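Local coordinates for type I polyketide synthase PikAII (PDB 3QP9), which belongs to a modular polyketide assembly line and here contributes a Rossmann-fold, C2-type ketoreductase that probably epimerises the alpha-carbon of a beta-keto intermediate rather than reducing its ketone, at residues 379-384 with 426-431; 254-259 with 266-271. All coordinates share one frame; numbering follows the deposited sequence.

How the contacts relate
The two contacts lie in the same ketoreductase domain, with centres about 21 Å apart and nearest atoms about 5 Å from one another, so they do not touch. They hold different elements: contact 1 ties helix 363-386 to the loop that leaves helix 413-426 and leads into strand 435-441, whereas contact 2 packs helix 262-274 on strand 253-256 inside one beta-alpha-beta unit. Contact 1 is small, partly buried and electrostatic, resting on a single Asp-Arg pair. Contact 2 buries more surface, is fully enclosed and relies on aliphatic side chains alone. R269 pairs with E266 on its own helix and with E309, and R270 bonds to A469 and T473, none of them on the strand.

Contact 1: 379-384 with 426-431; sequences HLDRLL and AGQHRA
D381 and R430 meet from opposite directions and carry nearly the whole contact through one salt bridge. NE of R430 donates to OD2 of D381 at 2.5 Å, a separation shorter than usual and of doubtful exact length, along a bent path with an N-H...O angle of 138°. It reaches OD2 on the syn side, a little out of the carboxylate plane. The two planes are almost perpendicular (82°), and the carboxylate lies at the guanidinium edge, not over its face, with OD2 tilted from the guanidinium plane; NH2 of R430 is 3.2 Å from OD2 of D381. D381 is buried, and its CG lies anti to the backbone N (chi1 174°), which carries the carboxylate out from the helix; R430 meets it with a chain extended from CG to NE.

Further out, OD1 of D381 forms a second salt bridge with NE of R385, one helical turn later, so two arginines share the carboxylate and probably favour its ionised form. NH2 of R430 bonds to the carbonyl O of L425, and V436 touches both side chains. The Asp-Arg salt bridge thus joins helix 363-386 of the Rossmann-type ketoreductase domain to the loop leading into strand 435-441.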
loop_
_atom_site.group_PDB
_atom_site.type_symbol
_atom_site.label_atom_id
_atom_site.label_comp_id
_atom_site.label_asym_id
_atom_site.label_seq_id
_atom_site.Cartn_x
_atom_site.Cartn_y
_atom_site.Cartn_z
ATOM N N HIS A 379 5.141 -10.023 -10.788
ATOM C CA HIS A 379 5.625 -10.715 -11.961
ATOM C C HIS A 379 5.379 -9.954 -13.232
ATOM O O HIS A 379 6.248 -9.919 -14.104
ATOM C CB HIS A 379 4.963 -12.097 -12.098
ATOM C CG HIS A 379 5.248 -12.999 -10.959
ATOM N ND1 HIS A 379 4.325 -13.908 -10.469
ATOM C CD2 HIS A 379 6.354 -13.113 -10.190
ATOM C CE1 HIS A 379 4.884 -14.575 -9.473
ATOM N NE2 HIS A 379 6.098 -14.081 -9.261
ATOM N N LEU A 380 4.193 -9.338 -13.345
ATOM C CA LEU A 380 3.918 -8.592 -14.562
ATOM C C LEU A 380 4.945 -7.433 -14.762
ATOM O O LEU A 380 5.407 -7.129 -15.885
ATOM C CB LEU A 380 2.513 -8.058 -14.548
ATOM C CG LEU A 380 1.426 -9.110 -14.729
ATOM C CD1 LEU A 380 0.116 -8.476 -14.235
ATOM C CD2 LEU A 380 1.285 -9.564 -16.223
ATOM N N ASP A 381 5.208 -6.737 -13.671
ATOM C CA ASP A 381 6.159 -5.623 -13.685
ATOM C C ASP A 381 7.548 -6.158 -14.065
ATOM O O ASP A 381 8.228 -5.610 -14.995
ATOM C CB ASP A 381 6.152 -4.879 -12.305
ATOM C CG ASP A 381 7.231 -3.805 -12.241
ATOM O OD1 ASP A 381 8.273 -4.013 -11.579
ATOM O OD2 ASP A 381 7.098 -2.822 -12.982
ATOM N N ARG A 382 7.994 -7.224 -13.400
ATOM C CA ARG A 382 9.288 -7.843 -13.797
ATOM C C ARG A 382 9.380 -8.351 -15.255
ATOM O O ARG A 382 10.285 -7.934 -16.008
ATOM C CB ARG A 382 9.749 -8.941 -12.837
ATOM C CG ARG A 382 11.114 -9.496 -13.260
ATOM C CD ARG A 382 11.706 -10.357 -12.145
ATOM N NE ARG A 382 10.976 -11.617 -11.887
ATOM C CZ ARG A 382 11.076 -12.723 -12.638
ATOM N NH1 ARG A 382 10.413 -13.832 -12.303
ATOM N NH2 ARG A 382 11.844 -12.738 -13.720
ATOM N N LEU A 383 8.469 -9.218 -15.678
ATOM C CA LEU A 383 8.537 -9.724 -17.084
ATOM C C LEU A 383 8.396 -8.654 -18.167
ATOM O O LEU A 383 9.023 -8.759 -19.252
ATOM C CB LEU A 383 7.501 -10.839 -17.298
ATOM C CG LEU A 383 7.614 -11.932 -16.227
ATOM C CD1 LEU A 383 6.308 -12.732 -16.182
ATOM C CD2 LEU A 383 8.849 -12.830 -16.501
ATOM N N LEU A 384 7.572 -7.633 -17.898
ATOM C CA LEU A 384 7.415 -6.499 -18.823
ATOM C C LEU A 384 8.645 -5.616 -18.847
ATOM O O LEU A 384 8.948 -4.997 -19.878
ATOM C CB LEU A 384 6.204 -5.631 -18.489
ATOM C CG LEU A 384 4.796 -6.243 -18.672
ATOM C CD1 LEU A 384 3.677 -5.250 -18.421
ATOM C CD2 LEU A 384 4.626 -6.929 -20.053
ATOM N N ALA A 426 4.276 1.781 -8.265
ATOM C CA ALA A 426 4.118 2.978 -9.074
ATOM C C ALA A 426 5.135 4.097 -8.791
ATOM O O ALA A 426 5.382 4.979 -9.638
ATOM C CB ALA A 426 2.689 3.475 -9.010
ATOM N N GLY A 427 5.720 4.092 -7.612
ATOM C CA GLY A 427 6.685 5.085 -7.250
ATOM C C GLY A 427 8.165 4.740 -7.502
ATOM O O GLY A 427 9.020 5.533 -7.119
ATOM N N GLN A 428 8.449 3.568 -8.076
ATOM C CA GLN A 428 9.789 3.044 -8.402
ATOM C C GLN A 428 10.245 3.638 -9.741
ATOM O O GLN A 428 9.395 3.895 -10.597
ATOM C CB GLN A 428 9.725 1.538 -8.599
ATOM C CG GLN A 428 9.577 0.748 -7.346
ATOM C CD GLN A 428 10.080 -0.668 -7.483
ATOM O OE1 GLN A 428 11.233 -1.011 -7.100
ATOM N NE2 GLN A 428 9.224 -1.512 -7.995
ATOM N N HIS A 429 11.539 3.863 -9.943
ATOM C CA HIS A 429 12.003 4.371 -11.235
ATOM C C HIS A 429 11.978 3.230 -12.273
ATOM O O HIS A 429 12.395 2.082 -11.998
ATOM C CB HIS A 429 13.430 4.893 -11.069
ATOM C CG HIS A 429 13.951 5.691 -12.237
ATOM N ND1 HIS A 429 14.487 6.953 -12.093
ATOM C CD2 HIS A 429 14.046 5.394 -13.561
ATOM C CE1 HIS A 429 14.866 7.410 -13.279
ATOM N NE2 HIS A 429 14.607 6.483 -14.187
ATOM N N ARG A 430 11.537 3.520 -13.480
ATOM C CA ARG A 430 11.706 2.501 -14.531
ATOM C C ARG A 430 12.303 3.099 -15.732
ATOM O O ARG A 430 11.592 3.799 -16.468
ATOM C CB ARG A 430 10.373 1.819 -14.903
ATOM C CG ARG A 430 10.010 0.665 -13.933
ATOM C CD ARG A 430 8.581 0.088 -14.169
ATOM N NE ARG A 430 8.158 -0.548 -12.934
ATOM C CZ ARG A 430 7.742 0.120 -11.839
ATOM N NH1 ARG A 430 7.624 1.477 -11.837
ATOM N NH2 ARG A 430 7.402 -0.574 -10.748
ATOM N N ALA A 431 13.586 2.758 -15.946
ATOM C CA ALA A 431 14.413 3.286 -17.027
ATOM C C ALA A 431 13.780 3.068 -18.386
ATOM O O ALA A 431 13.879 3.930 -19.271
ATOM C CB ALA A 431 15.847 2.677 -16.984
#

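Contact 2: 254-259 with 266-271; sequences VLVTGA and EAARRL
The beta-alpha-beta unit that opens the ketoreductase Rossmann fold is closed here by V254 and V256 of strand 253-256 meeting A268 and L271 of helix 262-274. Strand and helix segments run nearly antiparallel, at 161°, with their axes 9.5 Å apart at closest approach, as expected when a crossover helix lies back along its first strand. Alternate strand residues V254 and V256 face the helix, while A268 and L271, three residues apart, face the strand.

L271 does most of the touching through CD1, which lies 3.7 Å from CG1 of V254 and 4.0 Å from CG2 of V256. V256 meets L271 end-on, methyl to methyl, whereas V254 passes the leucine at a slant; with CG1 of V254 anti to the backbone N (chi1 171°), this methyl, and not CG2, meets CD1. CG2 of V256 serves a second partner, with CB of A268 at 4.3 Å, and the small alanine lets the helix backbone come near: the CA atoms of V256 and A268 are 6.9 Å apart.

W247, W248 and L347 also cover L271, extending the apolar layer. With only methyl groups meeting among four buried residues, cohesion between the two segments is apolar and sets no bond direction.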
loop_
_atom_site.group_PDB
_atom_site.type_symbol
_atom_site.label_atom_id
_atom_site.label_comp_id
_atom_site.label_asym_id
_atom_site.label_seq_id
_atom_site.Cartn_x
_atom_site.Cartn_y
_atom_site.Cartn_z
ATOM N N VAL A 254 -4.933 -5.157 -25.474
ATOM C CA VAL A 254 -4.966 -4.647 -24.126
ATOM C C VAL A 254 -5.408 -5.842 -23.304
ATOM O O VAL A 254 -6.387 -6.528 -23.659
ATOM C CB VAL A 254 -5.997 -3.480 -23.953
ATOM C CG1 VAL A 254 -6.114 -3.171 -22.434
ATOM C CG2 VAL A 254 -5.527 -2.181 -24.759
ATOM N N LEU A 255 -4.619 -6.145 -22.308
ATOM C CA LEU A 255 -4.897 -7.246 -21.378
ATOM C C LEU A 255 -5.720 -6.753 -20.238
ATOM O O LEU A 255 -5.365 -5.757 -19.663
ATOM C CB LEU A 255 -3.569 -7.844 -20.911
ATOM C CG LEU A 255 -3.699 -8.808 -19.718
ATOM C CD1 LEU A 255 -4.433 -10.048 -20.063
ATOM C CD2 LEU A 255 -2.309 -9.202 -19.209
ATOM N N VAL A 256 -6.803 -7.493 -19.883
ATOM C CA VAL A 256 -7.559 -7.227 -18.731
ATOM C C VAL A 256 -7.577 -8.492 -17.907
ATOM O O VAL A 256 -7.988 -9.534 -18.382
ATOM C CB VAL A 256 -8.997 -6.831 -19.070
ATOM C CG1 VAL A 256 -9.730 -6.535 -17.818
ATOM C CG2 VAL A 256 -9.016 -5.618 -20.031
ATOM N N THR A 257 -7.193 -8.364 -16.643
ATOM C CA THR A 257 -7.156 -9.489 -15.787
ATOM C C THR A 257 -8.343 -9.481 -14.873
ATOM O O THR A 257 -9.023 -8.441 -14.656
ATOM C CB THR A 257 -5.776 -9.672 -14.966
ATOM O OG1 THR A 257 -5.761 -8.757 -13.837
ATOM C CG2 THR A 257 -4.536 -9.536 -15.884
ATOM N N GLY A 258 -8.563 -10.676 -14.331
ATOM C CA GLY A 258 -9.693 -11.033 -13.506
ATOM C C GLY A 258 -11.004 -10.754 -14.152
ATOM O O GLY A 258 -11.947 -10.310 -13.472
ATOM N N ALA A 259 -11.071 -11.027 -15.456
ATOM C CA ALA A 259 -12.235 -10.778 -16.324
ATOM C C ALA A 259 -13.518 -11.513 -15.997
ATOM O O ALA A 259 -14.579 -11.177 -16.566
ATOM C CB ALA A 259 -11.884 -11.057 -17.770
ATOM N N GLU A 266 -16.804 -4.658 -17.376
ATOM C CA GLU A 266 -17.101 -3.282 -17.768
ATOM C C GLU A 266 -15.942 -2.570 -18.372
ATOM O O GLU A 266 -16.114 -1.803 -19.363
ATOM C CB GLU A 266 -17.733 -2.441 -16.629
ATOM C CG GLU A 266 -19.225 -2.900 -16.296
ATOM C CD GLU A 266 -20.160 -2.768 -17.529
ATOM O OE1 GLU A 266 -20.012 -1.836 -18.348
ATOM O OE2 GLU A 266 -20.985 -3.673 -17.728
ATOM N N ALA A 267 -14.744 -2.771 -17.791
ATOM C CA ALA A 267 -13.524 -2.136 -18.362
ATOM C C ALA A 267 -13.257 -2.581 -19.780
ATOM O O ALA A 267 -12.944 -1.796 -20.688
ATOM C CB ALA A 267 -12.336 -2.459 -17.481
ATOM N N ALA A 268 -13.362 -3.870 -20.013
ATOM C CA ALA A 268 -13.224 -4.388 -21.367
ATOM C C ALA A 268 -14.338 -3.924 -22.309
ATOM O O ALA A 268 -14.038 -3.583 -23.458
ATOM C CB ALA A 268 -13.123 -5.969 -21.311
ATOM N N ARG A 269 -15.591 -3.832 -21.838
ATOM C CA ARG A 269 -16.672 -3.248 -22.647
ATOM C C ARG A 269 -16.329 -1.813 -23.004
ATOM O O ARG A 269 -16.500 -1.388 -24.140
ATOM C CB ARG A 269 -18.050 -3.227 -21.979
ATOM C CG ARG A 269 -18.579 -4.585 -21.611
ATOM C CD ARG A 269 -19.988 -4.468 -21.021
ATOM N NE ARG A 269 -20.515 -5.807 -20.988
ATOM C CZ ARG A 269 -20.631 -6.574 -19.911
ATOM N NH1 ARG A 269 -21.130 -7.761 -20.094
ATOM N NH2 ARG A 269 -20.264 -6.151 -18.707
ATOM N N ARG A 270 -15.848 -1.076 -22.018
ATOM C CA ARG A 270 -15.477 0.314 -22.278
ATOM C C ARG A 270 -14.368 0.411 -23.269
ATOM O O ARG A 270 -14.375 1.323 -24.136
ATOM C CB ARG A 270 -15.121 1.061 -20.973
ATOM C CG ARG A 270 -14.609 2.452 -21.125
ATOM C CD ARG A 270 -15.672 3.407 -21.689
ATOM N NE ARG A 270 -16.710 3.635 -20.694
ATOM C CZ ARG A 270 -16.695 4.636 -19.791
ATOM N NH1 ARG A 270 -17.704 4.727 -18.947
ATOM N NH2 ARG A 270 -15.738 5.553 -19.787
ATOM N N LEU A 271 -13.330 -0.428 -23.147
ATOM C CA LEU A 271 -12.219 -0.342 -24.133
ATOM C C LEU A 271 -12.719 -0.629 -25.547
ATOM O O LEU A 271 -12.432 0.083 -26.527
ATOM C CB LEU A 271 -11.149 -1.374 -23.721
ATOM C CG LEU A 271 -10.310 -0.966 -22.496
ATOM C CD1 LEU A 271 -9.622 -2.115 -21.826
ATOM C CD2 LEU A 271 -9.256 -0.048 -23.068
#